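Local coordinates for tudor domain-containing protein 1 (Mus musculus, PDB 4B9W), which acts in spermatogenesis as a scaffold for arginine-methylated Piwi proteins, helping the piRNA pathway to silence transposable elements and preserve germline integrity, at residues 48-51 with 52-56. Numbering follows the deposited sequence.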
loop_
_atom_site.group_PDB
_atom_site.type_symbol
_atom_site.label_atom_id
_atom_site.label_comp_id
_atom_site.label_asym_id
_atom_site.label_seq_id
_atom_site.Cartn_x
_atom_site.Cartn_y
_atom_site.Cartn_z
ATOM N N LEU A 48 6.340 27.214 3.784
ATOM C CA LEU A 48 5.450 26.464 4.662
ATOM C C LEU A 48 6.248 25.594 5.625
ATOM O O LEU A 48 5.955 25.546 6.819
ATOM C CB LEU A 48 4.485 25.601 3.841
ATOM C CG LEU A 48 3.620 24.608 4.630
ATOM C CD1 LEU A 48 2.760 25.344 5.649
ATOM C CD2 LEU A 48 2.770 23.757 3.704
ATOM N N ASN A 49 7.249 24.897 5.090
ATOM C CA ASN A 49 8.101 24.007 5.877
ATOM C C ASN A 49 8.889 24.746 6.936
ATOM O O ASN A 49 9.060 24.257 8.061
ATOM C CB ASN A 49 9.056 23.235 4.959
ATOM C CG ASN A 49 8.333 22.165 4.149
ATOM O OD1 ASN A 49 7.229 21.742 4.512
ATOM N ND2 ASN A 49 8.944 21.738 3.037
ATOM N N GLN A 50 9.370 25.931 6.580
ATOM C CA GLN A 50 9.986 26.804 7.556
ATOM C C GLN A 50 8.966 27.127 8.649
ATOM O O GLN A 50 9.259 27.014 9.834
ATOM C CB GLN A 50 10.507 28.077 6.879
ATOM C CG GLN A 50 11.039 29.109 7.853
ATOM C CD GLN A 50 12.053 28.522 8.793
ATOM O OE1 GLN A 50 13.118 28.109 8.351
ATOM N NE2 GLN A 50 11.725 28.456 10.098
ATOM N N SER A 51 7.758 27.497 8.253
ATOM C CA SER A 51 6.727 27.826 9.230
ATOM C C SER A 51 6.368 26.628 10.108
ATOM O O SER A 51 6.031 26.806 11.273
ATOM C CB SER A 51 5.475 28.379 8.550
ATOM O OG SER A 51 5.721 29.677 8.039
ATOM N N LEU A 52 6.447 25.417 9.552
ATOM C CA LEU A 52 6.165 24.196 10.315
ATOM C C LEU A 52 7.274 23.897 11.304
ATOM O O LEU A 52 7.008 23.332 12.363
ATOM C CB LEU A 52 5.988 22.964 9.398
ATOM C CG LEU A 52 4.754 22.861 8.494
ATOM C CD1 LEU A 52 4.623 21.444 7.925
ATOM C CD2 LEU A 52 3.469 23.256 9.206
ATOM N N ALA A 53 8.521 24.216 10.940
ATOM C CA ALA A 53 9.645 24.032 11.866
ATOM C C ALA A 53 9.462 24.902 13.108
ATOM O O ALA A 53 9.673 24.456 14.225
ATOM C CB ALA A 53 10.973 24.367 11.195
ATOM N N ASP A 54 9.089 26.151 12.905
ATOM C CA ASP A 54 8.899 27.090 14.022
ATOM C C ASP A 54 7.738 26.634 14.895
ATOM O O ASP A 54 7.871 26.520 16.101
ATOM C CB ASP A 54 8.663 28.508 13.486
ATOM C CG ASP A 54 9.820 29.015 12.635
ATOM O OD1 ASP A 54 10.917 28.433 12.683
ATOM O OD2 ASP A 54 9.638 29.997 11.898
ATOM N N TYR A 55 6.616 26.331 14.249
ATOM C CA TYR A 55 5.397 25.899 14.927
ATOM C C TYR A 55 5.657 24.611 15.704
ATOM O O TYR A 55 5.282 24.512 16.877
ATOM C CB TYR A 55 4.261 25.716 13.900
ATOM C CG TYR A 55 3.106 24.858 14.365
ATOM C CD1 TYR A 55 2.152 25.351 15.265
ATOM C CD2 TYR A 55 2.963 23.550 13.903
ATOM C CE1 TYR A 55 1.100 24.554 15.702
ATOM C CE2 TYR A 55 1.914 22.755 14.317
ATOM C CZ TYR A 55 0.988 23.251 15.216
ATOM O OH TYR A 55 -0.046 22.445 15.622
ATOM N N CYS A 56 6.313 23.638 15.059
ATOM C CA CYS A 56 6.516 22.321 15.668
ATOM C C CYS A 56 7.573 22.381 16.757
ATOM O O CYS A 56 7.540 21.603 17.709
ATOM C CB CYS A 56 6.908 21.255 14.623
ATOM S SG CYS A 56 5.510 20.529 13.736
#
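Leu48 and Leu52, with Gln50 and Asp54, make i to i+4 contacts one turn apart along helix 41-57 of an extended Tudor domain, the third of TDRD1. The segment illustrates how an amphipathic helix serves two environments at once: one face lies on the strongly curved, barrel-like antiparallel Tudor sheet, the other meets solvent. Four successive alpha-helical bonds give the frame, from Leu52 N to Leu48 O (2.8 Å) through to Tyr55 N on Ser51 O (3.1 Å). On the inner face the two leucines touch at their methyl ends, Leu48 CD1 standing 4.2 Å from Leu52 CD2, and both also rest on Arg84 of strand 81-90 and on Phe121. The buried Leu52 swings CG back beside its own N (chi1 -69°), which sets that carbon 3.4 Å from Leu48 O. Three residues further on, Tyr55 extends this face, its ring meeting that of Phe121 and its OH hydrogen-bonded to Ala116 O. Polar groups pair on the exposed side. Gln50 leaves the helix with CG anti to N and then bends at chi2 (52°), which brings its amide across to Asp54. Amide and carboxylate planes lie 40° apart, and NE2 faces both carboxylate oxygens: its weak hydrogen bond goes to Asp54 OD2 at 3.2 Å, whereas Asp54 OD1, although only 2.7 Å from Gln50 NE2, is poorly angled for one.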